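Local coordinates for glucose-binding protein (Thermus thermophilus HB27, PDB 2B3F), which binds glucose and galactose and is probably the periplasmic sugar-capturing component of a binding-protein-dependent transport system, at residues A[69-73]-A[74-78]; A[99-102]-A[103-106]; A[314-318]-A[319-323]. One frame throughout, in Å; residues are numbered along the deposited sequence.

Contact 1 of 3, residues A[69-73]-A[74-78]; sequences MELIG and TWVVA
Ile72 O accepts the amide of Val77, five residues on, at 3.0 Å from Val77 N, a pi-type turn that widens the last part of helix 69-76. Two waters attend the widened turn. One donates to both Met69 O, which also keeps its bond from Gly73 N, and Thr74 OG1, the latter at 2.7 Å; the other donates to Leu71 O and takes the N-H of Trp75, 2.9 Å from its N. Thr74 OG1 is also hydrogen-bonded to Glu354. The methyl Thr74 CG2 sits 3.4 Å above one face of the Trp75 indole, offset toward its rim.

On the inner side Val76 has CG1 opposite its backbone N (chi1 172°), which leaves CG2 on the side of Leu71 CD1, 3.9 Å away, the two side chains crossing at a slant. Ile72 CD1 meets the same methyl at 4.2 Å, and all three residues rest on Trp112 of strand 110-115. Glu70 points its carboxylate the other way, to His66 of the galactose pocket and Arg47. The chemistry thus divides the helix end: aliphatic side chains hold it to the sheet, while a water stands in for the Leu71 O to Trp75 N bond that a regular helix would make directly.

Contact 2 of 3, residues A[99-102]-A[103-106]; sequences KGLI and DLIS
This is an i to i+4 contact along the short helix 99-105 and at its exit into strand 106-107, a salt bridge at the start and a serine hydroxyl on a helix carbonyl at the end. Lys99 sends its chain out with CG opposite the backbone N (chi1 -175°) and bends at the last torsion (chi4 -64°), which brings the ammonium to the oxygen side of the Asp103 carboxylate. Lys99 NZ lies 2.9 Å from Asp103 OD2, on the syn lone pair of that oxygen, and makes a second, weak bond to Asp103 OD1. Beneath this bridge the backbone makes the matching helical bond, Asp103 N to Lys99 O, also 2.9 Å. Both residues are exposed, so the pair lies on the solvent side.

The opposite end of the helix tightens. Ile105 N bonds to Ile102 O at 3.2 Å, a three-residue step of the 3-10 kind, before the chain enters the hairpin in which strand 106-107 pairs antiparallel with strand 110-115. Ser106 OG donates to the same Ile102 O at 2.6 Å, so this oxygen is gripped by two donors, both well out of its plane, one from each face. Without the hydroxyl, as with an alanine here, Ile102 O would probably lose its short bond and keep only the bent one from Ile105 N among the donors described, leaving the end of the helix less firmly tied to the strand.

The apolar side chains pack on two neighbouring elements. Leu101 CD1 approaches Leu104 CD1 to 4.3 Å, and both leucines lie on Met275 of strand 272-280. Ile102 CD1 and Ile105 CD1 meet at the same separation, and both isoleucines touch Phe88 of helix 85-91.

Contact 3 of 3, residues A[314-318]-A[319-323]; sequences SIAAR and LDSDP
Arg318 and Asp320 face each other across a tight bend, the arginine gripping the carboxylate side-on with two nitrogens, one to each oxygen. Arg318 NE reaches Asp320 OD1 at 2.8 Å with an almost straight N-H, and Arg318 NH2 reaches Asp320 OD2 at 2.9 Å. Both oxygens lie close to the guanidinium plane. The carboxylate, however, is turned 35° against that plane, so OD1 is met on its syn side and somewhat out of plane, while OD2 is approached from above.

The torsions bring the groups together. Arg318 runs out extended through chi2 and then folds at chi3 (69°), which turns the NE and NH2 edge of the guanidinium toward Asp320. Asp320 holds CG between its backbone N and carbonyl carbon (chi1 65°), which lifts the carboxylate toward the arginine. The third guanidinium nitrogen, Arg318 NH1, bonds to Gly300 O, just ahead of helix 302-312, so the group is fixed from two directions.

The backbone beneath is a type I beta turn from Arg318 to Ser321, closed by a weak bond of 3.3 Å from Ser321 N to Arg318 O. It belongs to the loop that links helix 302-312, whose last residue Lys312 binds galactose, to helix 328-339.

Ser321 puts OG opposite its backbone N, facing Ala316: its OG is 3.4 Å from Ala316 CB. That hydroxyl is hydrogen-bonded to Asp306 of helix 302-312. It also accepts from a water, 2.7 Å from Ser321 OG, which in turn takes the N-H of Ala316.

Contacts 1 and 2 each lie at the end of a short helix, and the two helices touch where Leu71 CD2 packs on Ile105 CA at 4.1 Å; both also use strand 110-115. Contact 3 belongs to a loop with no regular structure and joins contact 2 through Leu101 CD2 and Ala317 CB, 3.7 Å apart, while staying about 13 Å from contact 1 at the nearest atoms. All three are partly buried. Apolar packing carries the inner side of contacts 1 and 2, whereas salt bridges mark the outer parts of contacts 2 and 3, between exposed residues in the first and partly exposed ones in the second. Water bridges appear in contact 1, at the widened turn, and in contact 3, in the loop.

Contact 1 of 3, residues A[69-73]-A[74-78]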
loop_
_atom_site.group_PDB
_atom_site.type_symbol
_atom_site.label_atom_id
_atom_site.label_comp_id
_atom_site.label_asym_id
_atom_site.label_seq_id
_atom_site.Cartn_x
_atom_site.Cartn_y
_atom_site.Cartn_z
ATOM N N MET A 69 7.318 -9.593 -3.355
ATOM C CA MET A 69 7.179 -10.340 -4.595
ATOM C C MET A 69 6.985 -9.475 -5.810
ATOM O O MET A 69 7.350 -9.881 -6.890
ATOM C CB MET A 69 6.063 -11.367 -4.481
ATOM C CG MET A 69 6.394 -12.476 -3.527
ATOM S SD MET A 69 7.897 -13.360 -4.029
ATOM C CE MET A 69 8.163 -14.409 -2.606
ATOM N N GLU A 70 6.439 -8.266 -5.651
ATOM C CA GLU A 70 6.330 -7.354 -6.798
ATOM C C GLU A 70 7.717 -7.061 -7.366
ATOM O O GLU A 70 7.946 -7.164 -8.569
ATOM C CB GLU A 70 5.619 -6.051 -6.393
ATOM C CG GLU A 70 5.577 -4.969 -7.471
ATOM C CD GLU A 70 4.920 -3.691 -6.992
ATOM O OE1 GLU A 70 3.785 -3.866 -6.460
ATOM O OE2 GLU A 70 5.526 -2.545 -7.123
ATOM N N LEU A 71 8.623 -6.647 -6.484
ATOM C CA LEU A 71 10.012 -6.369 -6.873
ATOM C C LEU A 71 10.672 -7.610 -7.473
ATOM O O LEU A 71 11.244 -7.574 -8.563
ATOM C CB LEU A 71 10.795 -5.944 -5.637
ATOM C CG LEU A 71 12.323 -5.824 -5.707
ATOM C CD1 LEU A 71 12.751 -4.710 -6.642
ATOM C CD2 LEU A 71 12.833 -5.592 -4.301
ATOM N N ILE A 72 10.614 -8.703 -6.724
ATOM C CA ILE A 72 11.396 -9.884 -7.080
ATOM C C ILE A 72 10.911 -10.523 -8.378
ATOM O O ILE A 72 11.702 -10.813 -9.272
ATOM C CB ILE A 72 11.405 -10.918 -5.930
ATOM C CG1 ILE A 72 12.061 -10.339 -4.663
ATOM C CG2 ILE A 72 12.130 -12.196 -6.351
ATOM C CD1 ILE A 72 13.380 -9.645 -4.850
ATOM N N GLY A 73 9.600 -10.690 -8.498
ATOM C CA GLY A 73 9.026 -11.485 -9.573
ATOM C C GLY A 73 8.970 -10.801 -10.917
ATOM O O GLY A 73 8.593 -11.441 -11.911
ATOM N N THR A 74 9.317 -9.514 -10.972
ATOM C CA THR A 74 9.306 -8.799 -12.254
ATOM C C THR A 74 10.720 -8.452 -12.737
ATOM O O THR A 74 11.268 -9.204 -13.546
ATOM C CB THR A 74 8.355 -7.604 -12.210
ATOM O OG1 THR A 74 7.040 -8.086 -11.848
ATOM C CG2 THR A 74 8.272 -6.928 -13.575
ATOM N N TRP A 75 11.315 -7.357 -12.268
ATOM C CA TRP A 75 12.566 -6.879 -12.903
ATOM C C TRP A 75 13.820 -7.534 -12.336
ATOM O O TRP A 75 14.856 -7.551 -13.012
ATOM C CB TRP A 75 12.649 -5.327 -12.957
ATOM C CG TRP A 75 11.476 -4.790 -13.726
ATOM C CD1 TRP A 75 10.466 -3.994 -13.258
ATOM C CD2 TRP A 75 11.148 -5.098 -15.077
ATOM N NE1 TRP A 75 9.537 -3.782 -14.246
ATOM C CE2 TRP A 75 9.924 -4.451 -15.371
ATOM C CE3 TRP A 75 11.760 -5.867 -16.072
ATOM C CZ2 TRP A 75 9.312 -4.541 -16.620
ATOM C CZ3 TRP A 75 11.148 -5.962 -17.310
ATOM C CH2 TRP A 75 9.929 -5.304 -17.573
ATOM N N VAL A 76 13.709 -8.094 -11.129
ATOM C CA VAL A 76 14.815 -8.855 -10.522
ATOM C C VAL A 76 15.008 -10.209 -11.203
ATOM O O VAL A 76 16.123 -10.509 -11.697
ATOM C CB VAL A 76 14.636 -9.005 -9.003
ATOM C CG1 VAL A 76 15.681 -9.945 -8.426
ATOM C CG2 VAL A 76 14.715 -7.619 -8.325
ATOM N N VAL A 77 13.956 -11.027 -11.274
ATOM C CA VAL A 77 14.072 -12.324 -11.959
ATOM C C VAL A 77 14.436 -12.169 -13.433
ATOM O O VAL A 77 15.025 -13.074 -14.028
ATOM C CB VAL A 77 12.799 -13.218 -11.850
ATOM C CG1 VAL A 77 12.555 -13.640 -10.414
ATOM C CG2 VAL A 77 11.601 -12.532 -12.424
ATOM N N ALA A 78 14.090 -11.030 -14.018
ATOM C CA ALA A 78 14.448 -10.735 -15.400
ATOM C C ALA A 78 15.884 -10.224 -15.561
ATOM O O ALA A 78 16.288 -9.903 -16.677
ATOM C CB ALA A 78 13.464 -9.749 -15.992
HETATM O O HOH W 1 6.463 -9.540 -9.661
HETATM O O HOH W 2 10.592 -5.402 -10.193
#

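Contact 2 of 3, residues A[99-102]-A[103-106]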
loop_
_atom_site.group_PDB
_atom_site.type_symbol
_atom_site.label_atom_id
_atom_site.label_comp_id
_atom_site.label_asym_id
_atom_site.label_seq_id
_atom_site.Cartn_x
_atom_site.Cartn_y
_atom_site.Cartn_z
ATOM N N LYS A 99 14.896 -6.924 10.159
ATOM C CA LYS A 99 15.328 -8.091 9.398
ATOM C C LYS A 99 14.263 -8.560 8.408
ATOM O O LYS A 99 14.586 -8.975 7.290
ATOM C CB LYS A 99 15.656 -9.244 10.346
ATOM C CG LYS A 99 16.225 -10.468 9.641
ATOM C CD LYS A 99 16.118 -11.732 10.497
ATOM C CE LYS A 99 16.668 -12.937 9.737
ATOM N NZ LYS A 99 15.866 -13.255 8.495
ATOM N N GLY A 100 13.005 -8.506 8.838
ATOM C CA GLY A 100 11.867 -8.914 8.005
ATOM C C GLY A 100 11.761 -8.105 6.729
ATOM O O GLY A 100 11.411 -8.636 5.674
ATOM N N LEU A 101 12.066 -6.816 6.832
ATOM C CA LEU A 101 12.108 -5.934 5.659
ATOM C C LEU A 101 13.289 -6.266 4.745
ATOM O O LEU A 101 13.134 -6.336 3.528
ATOM C CB LEU A 101 12.139 -4.471 6.095
ATOM C CG LEU A 101 12.012 -3.424 5.001
ATOM C CD1 LEU A 101 10.719 -3.587 4.187
ATOM C CD2 LEU A 101 12.066 -2.033 5.630
ATOM N N ILE A 102 14.470 -6.495 5.324
ATOM C CA ILE A 102 15.614 -6.928 4.530
ATOM C C ILE A 102 15.259 -8.207 3.759
ATOM O O ILE A 102 15.617 -8.372 2.589
ATOM C CB ILE A 102 16.890 -7.168 5.402
ATOM C CG1 ILE A 102 17.345 -5.875 6.093
ATOM C CG2 ILE A 102 18.035 -7.723 4.540
ATOM C CD1 ILE A 102 17.854 -4.824 5.162
ATOM N N ASP A 103 14.541 -9.108 4.421
ATOM C CA ASP A 103 14.152 -10.350 3.767
ATOM C C ASP A 103 13.298 -10.107 2.523
ATOM O O ASP A 103 13.504 -10.762 1.518
ATOM C CB ASP A 103 13.413 -11.266 4.735
ATOM C CG ASP A 103 14.313 -11.834 5.835
ATOM O OD1 ASP A 103 15.568 -11.839 5.701
ATOM O OD2 ASP A 103 13.745 -12.304 6.845
ATOM N N LEU A 104 12.376 -9.141 2.568
ATOM C CA LEU A 104 11.478 -8.863 1.425
ATOM C C LEU A 104 12.180 -8.320 0.206
ATOM O O LEU A 104 11.673 -8.436 -0.909
ATOM C CB LEU A 104 10.419 -7.831 1.802
ATOM C CG LEU A 104 9.276 -8.230 2.701
ATOM C CD1 LEU A 104 8.423 -7.020 2.954
ATOM C CD2 LEU A 104 8.441 -9.347 2.073
ATOM N N ILE A 105 13.325 -7.681 0.412
ATOM C CA ILE A 105 14.079 -7.063 -0.692
ATOM C C ILE A 105 15.285 -7.909 -1.144
ATOM O O ILE A 105 16.018 -7.508 -2.056
ATOM C CB ILE A 105 14.531 -5.610 -0.335
ATOM C CG1 ILE A 105 15.397 -5.596 0.942
ATOM C CG2 ILE A 105 13.322 -4.738 -0.112
ATOM C CD1 ILE A 105 15.971 -4.254 1.305
ATOM N N SER A 106 15.439 -9.080 -0.528
ATOM C CA SER A 106 16.588 -9.967 -0.734
ATOM C C SER A 106 16.169 -11.193 -1.536
ATOM O O SER A 106 15.080 -11.722 -1.331
ATOM C CB SER A 106 17.144 -10.410 0.623
ATOM O OG SER A 106 17.723 -9.321 1.323
#

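Contact 3 of 3, residues A[314-318]-A[319-323]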
loop_
_atom_site.group_PDB
_atom_site.type_symbol
_atom_site.label_atom_id
_atom_site.label_comp_id
_atom_site.label_asym_id
_atom_site.label_seq_id
_atom_site.Cartn_x
_atom_site.Cartn_y
_atom_site.Cartn_z
ATOM N N SER A 314 2.870 7.577 5.831
ATOM C CA SER A 314 3.638 6.379 6.154
ATOM C C SER A 314 4.566 6.706 7.318
ATOM O O SER A 314 4.754 7.866 7.671
ATOM C CB SER A 314 4.497 5.949 4.965
ATOM O OG SER A 314 5.084 7.047 4.289
ATOM N N ILE A 315 5.161 5.657 7.864
ATOM C CA ILE A 315 6.238 5.801 8.838
ATOM C C ILE A 315 7.563 5.455 8.143
ATOM O O ILE A 315 7.589 4.897 7.044
ATOM C CB ILE A 315 5.975 4.927 10.097
ATOM C CG1 ILE A 315 6.034 3.435 9.754
ATOM C CG2 ILE A 315 4.646 5.329 10.741
ATOM C CD1 ILE A 315 5.747 2.462 10.893
ATOM N N ALA A 316 8.685 5.802 8.795
ATOM C CA ALA A 316 9.978 5.473 8.246
ATOM C C ALA A 316 10.217 3.961 8.313
ATOM O O ALA A 316 9.731 3.292 9.221
ATOM C CB ALA A 316 11.076 6.206 9.025
ATOM N N ALA A 317 10.971 3.455 7.351
ATOM C CA ALA A 317 11.471 2.068 7.393
ATOM C C ALA A 317 12.666 1.946 8.366
ATOM O O ALA A 317 12.859 0.901 8.982
ATOM C CB ALA A 317 11.880 1.604 6.025
ATOM N N ARG A 318 13.453 3.008 8.488
ATOM C CA ARG A 318 14.637 2.988 9.374
ATOM C C ARG A 318 14.237 2.835 10.819
ATOM O O ARG A 318 13.371 3.567 11.310
ATOM C CB ARG A 318 15.454 4.263 9.227
ATOM C CG ARG A 318 16.286 4.304 7.975
ATOM C CD ARG A 318 17.165 5.516 7.997
ATOM N NE ARG A 318 18.195 5.378 9.034
ATOM C CZ ARG A 318 19.429 4.955 8.822
ATOM N NH1 ARG A 318 19.877 4.666 7.613
ATOM N NH2 ARG A 318 20.250 4.872 9.858
ATOM N N LEU A 319 14.927 1.928 11.529
ATOM C CA LEU A 319 14.680 1.715 12.953
ATOM C C LEU A 319 14.979 2.953 13.829
ATOM O O LEU A 319 14.391 3.096 14.898
ATOM C CB LEU A 319 15.502 0.516 13.462
ATOM C CG LEU A 319 15.165 -0.874 12.921
ATOM C CD1 LEU A 319 16.299 -1.874 13.159
ATOM C CD2 LEU A 319 13.896 -1.371 13.545
ATOM N N ASP A 320 15.877 3.835 13.378
ATOM C CA ASP A 320 16.315 4.981 14.184
ATOM C C ASP A 320 15.468 6.242 13.985
ATOM O O ASP A 320 15.809 7.329 14.470
ATOM C CB ASP A 320 17.821 5.278 13.996
ATOM C CG ASP A 320 18.198 5.730 12.597
ATOM O OD1 ASP A 320 17.309 5.824 11.697
ATOM O OD2 ASP A 320 19.418 6.007 12.385
ATOM N N SER A 321 14.338 6.089 13.283
ATOM C CA SER A 321 13.426 7.189 13.058
ATOM C C SER A 321 13.032 7.933 14.345
ATOM O O SER A 321 12.758 7.322 15.375
ATOM C CB SER A 321 12.161 6.670 12.344
ATOM O OG SER A 321 11.268 7.745 12.047
ATOM N N ASP A 322 12.978 9.261 14.256
ATOM C CA ASP A 322 12.620 10.131 15.380
ATOM C C ASP A 322 11.102 10.345 15.453
ATOM O O ASP A 322 10.551 11.075 14.633
ATOM C CB ASP A 322 13.317 11.484 15.198
ATOM C CG ASP A 322 13.030 12.474 16.324
ATOM O OD1 ASP A 322 12.247 12.180 17.261
ATOM O OD2 ASP A 322 13.591 13.589 16.238
ATOM N N PRO A 323 10.427 9.746 16.447
ATOM C CA PRO A 323 8.965 9.882 16.495
ATOM C C PRO A 323 8.443 11.304 16.706
ATOM O O PRO A 323 7.293 11.567 16.402
ATOM C CB PRO A 323 8.547 8.977 17.660
ATOM C CG PRO A 323 9.757 8.795 18.451
ATOM C CD PRO A 323 10.935 8.929 17.565
HETATM O O HOH W 3 8.840 6.658 11.641
#